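Local coordinates for protein leucine aminopeptidase (Legionella pneumophila, PDB 5GNE) that probably removes amino-terminal residues from peptides, acting as a zinc-dependent aminopeptidase of the M28 family, at residues I186-H191 and M263-A268; S207-E212 and F232-A237; R240-S245 and D317-T322. All blocks are in the same frame, centred on the assembly; numbering follows the deposited sequence.

Contact 1: residues I186-H191 and M263-A268; sequences IVIGAH and MQLDQA. With ZN (zinc ion), chain D.
Ile188 and Gly189 pair in parallel register with Met263 and Gln264, and the segments end by bringing His191 and Asp266 onto one zinc ion. The backbone donors and acceptors are paired in turn: Met263 N gives to Val187 O at 2.8 Å, Gly189 N to Met263 O at 3.0 Å, and Leu265 N to Gly189 O at 2.9 Å. The absence of a side chain at Gly189 is consistent with the amide end of Gln264, bent at chi2 (71°), lying close over that face of the strand; its OE1 is 3.4 Å from Gly189 O, two acceptors passing without a bond. Its NE2 is satisfied elsewhere, by Ser316 and Asp317. On the other face Ile188 CG2 packs on Leu265 CD1 at 3.8 Å, and Ile188 lies alongside Met263, pointing the same way.

At the metal, His191 NE2 binds at 2.3 Å. Asp266 reaches the ion with both oxygens, OD1 at 2.0 Å and OD2 at 2.5 Å, its carboxylate 83° from the imidazole plane. Asp204 completes the protein ligands. Asp193 takes the ND1 hydrogen of His191 and Ser316 bonds Asp266 OD2, so each ligand has a second-shell partner that limits its rotation. His191 NE2 and Asp266 OD1, close as they are, share no hydrogen bond; the common cation holds them together.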
loop_
_atom_site.group_PDB
_atom_site.type_symbol
_atom_site.label_atom_id
_atom_site.label_comp_id
_atom_site.label_asym_id
_atom_site.label_seq_id
_atom_site.Cartn_x
_atom_site.Cartn_y
_atom_site.Cartn_z
ATOM N N ILE A 186 -10.985 8.231 -5.645
ATOM C CA ILE A 186 -9.609 7.911 -5.911
ATOM C C ILE A 186 -9.035 7.482 -4.590
ATOM O O ILE A 186 -9.374 8.050 -3.574
ATOM C CB ILE A 186 -8.856 9.088 -6.507
ATOM C CG1 ILE A 186 -9.455 9.410 -7.867
ATOM C CG2 ILE A 186 -7.389 8.754 -6.720
ATOM C CD1 ILE A 186 -9.073 10.778 -8.306
ATOM N N VAL A 187 -8.237 6.419 -4.602
ATOM C CA VAL A 187 -7.615 5.918 -3.391
ATOM C C VAL A 187 -6.085 5.969 -3.493
ATOM O O VAL A 187 -5.482 5.490 -4.476
ATOM C CB VAL A 187 -8.069 4.478 -3.077
ATOM C CG1 VAL A 187 -7.313 3.929 -1.887
ATOM C CG2 VAL A 187 -9.566 4.432 -2.822
ATOM N N ILE A 188 -5.478 6.536 -2.465
ATOM C CA ILE A 188 -4.047 6.494 -2.243
ATOM C C ILE A 188 -3.788 5.691 -0.970
ATOM O O ILE A 188 -4.420 5.947 0.073
ATOM C CB ILE A 188 -3.433 7.913 -2.027
ATOM C CG1 ILE A 188 -4.057 8.946 -2.966
ATOM C CG2 ILE A 188 -1.914 7.855 -2.133
ATOM C CD1 ILE A 188 -3.795 8.651 -4.424
ATOM N N GLY A 189 -2.843 4.772 -1.000
ATOM C CA GLY A 189 -2.582 3.963 0.175
ATOM C C GLY A 189 -1.110 3.670 0.360
ATOM O O GLY A 189 -0.334 3.684 -0.596
ATOM N N ALA A 190 -0.732 3.402 1.603
ATOM C CA ALA A 190 0.618 2.970 1.948
ATOM C C ALA A 190 0.478 2.173 3.224
ATOM O O ALA A 190 -0.500 2.340 3.932
ATOM C CB ALA A 190 1.542 4.180 2.142
ATOM N N HIS A 191 1.407 1.295 3.538
ATOM C CA HIS A 191 1.272 0.560 4.785
ATOM C C HIS A 191 2.161 1.132 5.881
ATOM O O HIS A 191 3.280 1.567 5.617
ATOM C CB HIS A 191 1.532 -0.932 4.577
ATOM C CG HIS A 191 2.967 -1.325 4.388
ATOM N ND1 HIS A 191 3.782 -1.656 5.449
ATOM C CD2 HIS A 191 3.690 -1.565 3.271
ATOM C CE1 HIS A 191 4.972 -2.026 4.998
ATOM N NE2 HIS A 191 4.945 -1.984 3.681
ATOM N N MET A 263 -3.810 3.896 -6.110
ATOM C CA MET A 263 -2.347 3.992 -6.108
ATOM C C MET A 263 -1.768 3.413 -4.839
ATOM O O MET A 263 -2.214 3.737 -3.747
ATOM C CB MET A 263 -1.891 5.427 -6.211
ATOM C CG MET A 263 -0.328 5.618 -6.193
ATOM S SD MET A 263 0.150 7.280 -6.510
ATOM C CE MET A 263 0.154 7.217 -8.231
ATOM N N GLN A 264 -0.773 2.543 -5.000
ATOM C CA GLN A 264 -0.060 1.972 -3.865
ATOM C C GLN A 264 1.333 2.514 -3.802
ATOM O O GLN A 264 2.092 2.468 -4.792
ATOM C CB GLN A 264 -0.022 0.453 -3.945
ATOM C CG GLN A 264 0.837 -0.211 -2.903
ATOM C CD GLN A 264 0.291 -0.173 -1.494
ATOM O OE1 GLN A 264 -0.760 0.413 -1.225
ATOM N NE2 GLN A 264 1.024 -0.816 -0.564
ATOM N N LEU A 265 1.676 3.014 -2.627
ATOM C CA LEU A 265 2.994 3.544 -2.363
ATOM C C LEU A 265 3.690 2.644 -1.368
ATOM O O LEU A 265 3.481 2.764 -0.165
ATOM C CB LEU A 265 2.878 4.964 -1.822
ATOM C CG LEU A 265 2.291 5.956 -2.839
ATOM C CD1 LEU A 265 1.846 7.236 -2.159
ATOM C CD2 LEU A 265 3.333 6.275 -3.938
ATOM N N ASP A 266 4.525 1.749 -1.866
ATOM C CA ASP A 266 5.300 0.887 -1.009
ATOM C C ASP A 266 6.777 0.994 -1.438
ATOM O O ASP A 266 7.162 0.505 -2.500
ATOM C CB ASP A 266 4.729 -0.525 -1.108
ATOM C CG ASP A 266 5.177 -1.426 -0.002
ATOM O OD1 ASP A 266 6.014 -1.006 0.825
ATOM O OD2 ASP A 266 4.650 -2.557 0.057
ATOM N N GLN A 267 7.599 1.564 -0.555
ATOM C CA GLN A 267 8.999 1.944 -0.846
ATOM C C GLN A 267 9.108 3.003 -1.927
ATOM O O GLN A 267 9.195 2.693 -3.119
ATOM C CB GLN A 267 9.839 0.742 -1.222
ATOM C CG GLN A 267 9.975 -0.200 -0.075
ATOM C CD GLN A 267 10.398 -1.563 -0.523
ATOM O OE1 GLN A 267 11.455 -1.723 -1.128
ATOM N NE2 GLN A 267 9.581 -2.557 -0.229
ATOM N N ALA A 268 9.009 4.257 -1.496
ATOM C CA ALA A 268 9.110 5.399 -2.400
ATOM C C ALA A 268 10.360 6.258 -2.189
ATOM O O ALA A 268 10.377 7.419 -2.605
ATOM C CB ALA A 268 7.885 6.254 -2.268
HETATM ZN ZN ZN D . 6.286 -2.629 1.941
#

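Contact 2: residues S207-E212 and F232-A237; sequences SGISVE and FIAYAA
Glu212 reaches from its helix to the backbone of Ile233, while Ile209, one turn earlier, meets Ala234. The glutamate leaves the helix with CG between its own backbone N and carbonyl carbon (chi1 72°) and is extended beyond that, which carries the carboxylate down onto the strand: OE2 lies 2.7 Å from Ile233 O, and OE1 is 3.4 Å from the same oxygen. Such a buried acid facing a carbonyl oxygen would be expected to have a raised pKa. The ring of Phe232 comes obliquely to the backbone carbonyl of Glu212, CD2 to O 3.6 Å. The apolar part is small, the tip of Ile209, CD1, resting on Ala234 CB at 3.9 Å; the two are complementary, the long isoleucine spanning the gap and the small alanine letting its tip come close.

Further out, the helix is braced by its own bonds. Ser207 O accepts both Val211 N and the hydroxyl of Ser210, OG to O 2.7 Å, a serine turned back on its own helix. Ile188 and Ala190 of the adjoining strand also touch Glu212.

The segment axes of 207-212 and 232-235 approach to 9.4 Å and run nearly antiparallel, 161°, as expected within a beta-alpha-beta unit that starts from strand 185-191. Phe232 continues on to Ile369 of helix 355-373, whereas Ile233 points away from helix 202-221 and its side chain touches Val248 and Phe252 of helix 243-254.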
loop_
_atom_site.group_PDB
_atom_site.type_symbol
_atom_site.label_atom_id
_atom_site.label_comp_id
_atom_site.label_asym_id
_atom_site.label_seq_id
_atom_site.Cartn_x
_atom_site.Cartn_y
_atom_site.Cartn_z
ATOM N N SER A 207 8.473 5.889 3.983
ATOM C CA SER A 207 8.516 6.664 2.745
ATOM C C SER A 207 7.122 6.817 2.120
ATOM O O SER A 207 6.638 7.953 1.939
ATOM C CB SER A 207 9.516 6.060 1.747
ATOM O OG SER A 207 9.108 4.811 1.212
ATOM N N GLY A 208 6.484 5.689 1.794
ATOM C CA GLY A 208 5.157 5.738 1.226
ATOM C C GLY A 208 4.175 6.559 2.044
ATOM O O GLY A 208 3.486 7.428 1.510
ATOM N N ILE A 209 4.140 6.318 3.347
ATOM C CA ILE A 209 3.291 7.094 4.243
ATOM C C ILE A 209 3.602 8.586 4.146
ATOM O O ILE A 209 2.701 9.414 4.024
ATOM C CB ILE A 209 3.479 6.672 5.711
ATOM C CG1 ILE A 209 2.882 5.291 5.950
ATOM C CG2 ILE A 209 2.849 7.709 6.640
ATOM C CD1 ILE A 209 1.371 5.275 5.869
ATOM N N SER A 210 4.878 8.938 4.206
ATOM C CA SER A 210 5.225 10.355 4.183
ATOM C C SER A 210 4.752 11.010 2.884
ATOM O O SER A 210 4.258 12.140 2.878
ATOM C CB SER A 210 6.740 10.548 4.378
ATOM O OG SER A 210 7.463 10.191 3.207
ATOM N N VAL A 211 4.950 10.312 1.777
ATOM C CA VAL A 211 4.569 10.851 0.481
ATOM C C VAL A 211 3.084 11.168 0.398
ATOM O O VAL A 211 2.695 12.231 -0.084
ATOM C CB VAL A 211 4.979 9.894 -0.641
ATOM C CG1 VAL A 211 4.291 10.249 -1.973
ATOM C CG2 VAL A 211 6.520 9.919 -0.773
ATOM N N GLU A 212 2.248 10.268 0.893
ATOM C CA GLU A 212 0.810 10.487 0.795
ATOM C C GLU A 212 0.357 11.514 1.806
ATOM O O GLU A 212 -0.633 12.224 1.554
ATOM C CB GLU A 212 0.023 9.169 0.930
ATOM C CG GLU A 212 -0.027 8.540 2.302
ATOM C CD GLU A 212 -0.984 7.342 2.355
ATOM O OE1 GLU A 212 -1.857 7.199 1.464
ATOM O OE2 GLU A 212 -0.835 6.513 3.272
ATOM N N PHE A 232 -7.060 8.773 1.539
ATOM C CA PHE A 232 -5.689 8.491 1.894
ATOM C C PHE A 232 -5.725 7.437 2.980
ATOM O O PHE A 232 -6.423 7.600 3.975
ATOM C CB PHE A 232 -4.958 9.741 2.349
ATOM C CG PHE A 232 -4.905 10.821 1.302
ATOM C CD1 PHE A 232 -5.945 11.738 1.183
ATOM C CD2 PHE A 232 -3.820 10.929 0.447
ATOM C CE1 PHE A 232 -5.903 12.734 0.221
ATOM C CE2 PHE A 232 -3.772 11.912 -0.512
ATOM C CZ PHE A 232 -4.810 12.821 -0.626
ATOM N N ILE A 233 -5.008 6.340 2.757
ATOM C CA ILE A 233 -5.066 5.191 3.629
ATOM C C ILE A 233 -3.717 4.726 4.168
ATOM O O ILE A 233 -2.724 4.637 3.452
ATOM C CB ILE A 233 -5.753 3.996 2.919
ATOM C CG1 ILE A 233 -7.123 4.430 2.371
ATOM C CG2 ILE A 233 -5.969 2.880 3.890
ATOM C CD1 ILE A 233 -7.870 3.378 1.638
ATOM N N ALA A 234 -3.698 4.457 5.463
ATOM C CA ALA A 234 -2.592 3.774 6.134
ATOM C C ALA A 234 -2.964 2.327 6.515
ATOM O O ALA A 234 -3.726 2.100 7.476
ATOM C CB ALA A 234 -2.175 4.561 7.369
ATOM N N TYR A 235 -2.476 1.360 5.746
ATOM C CA TYR A 235 -2.771 -0.043 6.004
ATOM C C TYR A 235 -2.019 -0.576 7.205
ATOM O O TYR A 235 -0.800 -0.415 7.324
ATOM C CB TYR A 235 -2.429 -0.923 4.783
ATOM C CG TYR A 235 -3.051 -0.454 3.485
ATOM C CD1 TYR A 235 -4.421 -0.495 3.311
ATOM C CD2 TYR A 235 -2.273 0.057 2.450
ATOM C CE1 TYR A 235 -5.010 -0.066 2.125
ATOM C CE2 TYR A 235 -2.856 0.484 1.261
ATOM C CZ TYR A 235 -4.223 0.414 1.100
ATOM O OH TYR A 235 -4.807 0.839 -0.073
ATOM N N ALA A 236 -2.748 -1.253 8.081
ATOM C CA ALA A 236 -2.116 -2.028 9.146
ATOM C C ALA A 236 -1.569 -3.336 8.571
ATOM O O ALA A 236 -1.989 -3.770 7.520
ATOM C CB ALA A 236 -3.113 -2.312 10.234
ATOM N N ALA A 237 -0.624 -3.945 9.274
ATOM C CA ALA A 237 -0.291 -5.351 9.102
ATOM C C ALA A 237 -0.000 -5.819 7.676
ATOM O O ALA A 237 -0.265 -6.990 7.324
ATOM C CB ALA A 237 -1.450 -6.192 9.676
#

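Contact 3: residues R240-S245 and D317-T322; sequences RGLIGS and DHVNWT
Ser245 and Asn320 meet side chain to side chain, with Asp317 completing a short polar chain between segments 240-245 and 317-322. Its hydrogen bonds have a definite direction. Asn320 ND2 gives to Ser245 OG at 2.8 Å, nearly within its own amide plane and fairly straight (154°), and Ser245 OG passes its hydrogen to Asp317 OD1 at 2.6 Å. That carboxylate oxygen is met on its anti side, 25° out of the plane. Serine suits the middle because one hydroxyl can accept and donate; with OG between the backbone N and carbonyl carbon (chi1 48°) it faces both partners. Asn320 ND2 makes a further bond, weak and bent, to Leu242 O at 2.8 Å, while its OD1 turns to Tyr64 OH.

A water bridges the two segments, accepting from Ser245 N at 3.0 Å and donating to Asp317 OD1 at 2.7 Å.

The apolar contact belongs to Leu242, the N-cap residue of helix 243-254 and the third residue of a type I' turn. Its CD1 lies 4.0 Å from Val319 CB, the two side chains crossing at about a right angle. Both central residues of the turn have positive phi, which comes easily to Gly241 and is less usual for Leu242.

Asp317 OD2 is bonded by Gln264, and the side chain lies next to His191 and Glu238. An acid beside the zinc site is in this way held from both oxygens: OD1 by a hydroxyl and a water, OD2 by an amide.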
loop_
_atom_site.group_PDB
_atom_site.type_symbol
_atom_site.label_atom_id
_atom_site.label_comp_id
_atom_site.label_asym_id
_atom_site.label_seq_id
_atom_site.Cartn_x
_atom_site.Cartn_y
_atom_site.Cartn_z
ATOM N N ARG A 240 1.994 -8.840 7.471
ATOM C CA ARG A 240 1.317 -10.078 7.904
ATOM C C ARG A 240 0.387 -10.594 6.808
ATOM O O ARG A 240 -0.822 -10.710 7.004
ATOM C CB ARG A 240 0.515 -9.829 9.206
ATOM C CG ARG A 240 1.290 -8.983 10.235
ATOM C CD ARG A 240 2.471 -9.762 10.847
ATOM N NE ARG A 240 3.195 -8.915 11.777
ATOM C CZ ARG A 240 4.024 -9.327 12.735
ATOM N NH1 ARG A 240 4.235 -10.619 12.953
ATOM N NH2 ARG A 240 4.614 -8.422 13.508
ATOM N N GLY A 241 0.944 -10.884 5.642
ATOM C CA GLY A 241 0.155 -11.369 4.525
ATOM C C GLY A 241 -0.910 -10.411 4.024
ATOM O O GLY A 241 -2.010 -10.823 3.640
ATOM N N LEU A 242 -0.595 -9.123 4.070
ATOM C CA LEU A 242 -1.462 -8.079 3.507
ATOM C C LEU A 242 -2.828 -8.006 4.174
ATOM O O LEU A 242 -3.789 -7.525 3.577
ATOM C CB LEU A 242 -1.655 -8.279 1.994
ATOM C CG LEU A 242 -0.419 -8.667 1.174
ATOM C CD1 LEU A 242 -0.760 -8.724 -0.318
ATOM C CD2 LEU A 242 0.734 -7.747 1.450
ATOM N N ILE A 243 -2.922 -8.445 5.419
ATOM C CA ILE A 243 -4.247 -8.577 6.024
ATOM C C ILE A 243 -4.925 -7.223 6.314
ATOM O O ILE A 243 -6.152 -7.132 6.214
ATOM C CB ILE A 243 -4.211 -9.458 7.308
ATOM C CG1 ILE A 243 -5.645 -9.806 7.749
ATOM C CG2 ILE A 243 -3.430 -8.781 8.407
ATOM C CD1 ILE A 243 -5.757 -10.675 9.005
ATOM N N GLY A 244 -4.157 -6.172 6.627
ATOM C CA GLY A 244 -4.771 -4.869 6.870
ATOM C C GLY A 244 -5.592 -4.349 5.693
ATOM O O GLY A 244 -6.812 -4.074 5.848
ATOM N N SER A 245 -4.971 -4.248 4.514
ATOM C CA SER A 245 -5.676 -3.809 3.312
ATOM C C SER A 245 -6.789 -4.788 2.908
ATOM O O SER A 245 -7.754 -4.394 2.259
ATOM C CB SER A 245 -4.716 -3.634 2.127
ATOM O OG SER A 245 -3.869 -4.751 1.973
ATOM N N ASP A 317 -0.128 -4.256 -0.958
ATOM C CA ASP A 317 -1.557 -4.084 -0.694
ATOM C C ASP A 317 -2.412 -3.943 -1.952
ATOM O O ASP A 317 -3.597 -4.264 -1.923
ATOM C CB ASP A 317 -1.769 -2.887 0.232
ATOM C CG ASP A 317 -1.064 -3.078 1.567
ATOM O OD1 ASP A 317 -1.441 -4.029 2.273
ATOM O OD2 ASP A 317 -0.136 -2.290 1.910
ATOM N N HIS A 318 -1.814 -3.457 -3.042
ATOM C CA HIS A 318 -2.523 -3.322 -4.307
ATOM C C HIS A 318 -3.212 -4.629 -4.706
ATOM O O HIS A 318 -4.314 -4.607 -5.255
ATOM C CB HIS A 318 -1.573 -2.850 -5.414
ATOM C CG HIS A 318 -0.496 -3.826 -5.748
ATOM N ND1 HIS A 318 0.500 -4.169 -4.856
ATOM C CD2 HIS A 318 -0.259 -4.545 -6.871
ATOM C CE1 HIS A 318 1.306 -5.057 -5.414
ATOM N NE2 HIS A 318 0.866 -5.301 -6.636
ATOM N N VAL A 319 -2.586 -5.744 -4.352
ATOM C CA VAL A 319 -3.106 -7.090 -4.618
ATOM C C VAL A 319 -4.518 -7.295 -4.073
ATOM O O VAL A 319 -5.355 -7.913 -4.732
ATOM C CB VAL A 319 -2.126 -8.154 -4.057
ATOM C CG1 VAL A 319 -2.767 -9.520 -3.928
ATOM C CG2 VAL A 319 -0.895 -8.228 -4.965
ATOM N N ASN A 320 -4.795 -6.810 -2.875
ATOM C CA ASN A 320 -6.153 -6.925 -2.347
ATOM C C ASN A 320 -7.180 -6.127 -3.165
ATOM O O ASN A 320 -8.318 -6.573 -3.375
ATOM C CB ASN A 320 -6.179 -6.532 -0.888
ATOM C CG ASN A 320 -5.598 -7.619 0.002
ATOM O OD1 ASN A 320 -5.917 -8.794 -0.161
ATOM N ND2 ASN A 320 -4.709 -7.240 0.922
ATOM N N TRP A 321 -6.779 -4.965 -3.662
ATOM C CA TRP A 321 -7.675 -4.234 -4.541
ATOM C C TRP A 321 -7.920 -4.976 -5.877
ATOM O O TRP A 321 -9.073 -5.129 -6.292
ATOM C CB TRP A 321 -7.134 -2.811 -4.801
ATOM C CG TRP A 321 -7.167 -1.930 -3.587
ATOM C CD1 TRP A 321 -6.136 -1.700 -2.729
ATOM C CD2 TRP A 321 -8.306 -1.192 -3.054
ATOM N NE1 TRP A 321 -6.544 -0.848 -1.703
ATOM C CE2 TRP A 321 -7.859 -0.519 -1.884
ATOM C CE3 TRP A 321 -9.634 -1.021 -3.466
ATOM C CZ2 TRP A 321 -8.696 0.300 -1.116
ATOM C CZ3 TRP A 321 -10.484 -0.192 -2.689
ATOM C CH2 TRP A 321 -10.007 0.450 -1.531
ATOM N N THR A 322 -6.864 -5.400 -6.574
ATOM C CA THR A 322 -7.097 -6.009 -7.863
ATOM C C THR A 322 -7.854 -7.336 -7.693
ATOM O O THR A 322 -8.664 -7.679 -8.534
ATOM C CB THR A 322 -5.817 -6.203 -8.695
ATOM O OG1 THR A 322 -5.273 -7.511 -8.513
ATOM C CG2 THR A 322 -4.808 -5.184 -8.330
HETATM O O HOH W 1 -2.062 -4.742 4.839
#

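All three contacts belong to the M28 peptidase part of the chain and gather around its mixed eight-stranded beta-sheet. Contacts 1 and 2 have centres about 6 Å apart and adjoin through strands 185-191 and 230-235, neighbours in that sheet; contact 2 is nested in the chain loop that contact 1 closes. Contact 3 lies about 11 Å from the centre of contact 1 and 13 Å from that of contact 2. Its segments alternate with those of contact 1 along the chain, whereas contact 2 closes before contact 3 opens. Tyr235 OH bonds Trp321 NE1, joining contacts 2 and 3. Contacts 1 and 3 thus bring distant parts of the sequence together at or beside the zinc site, while contact 2 packs the adjoining helix on the sheet.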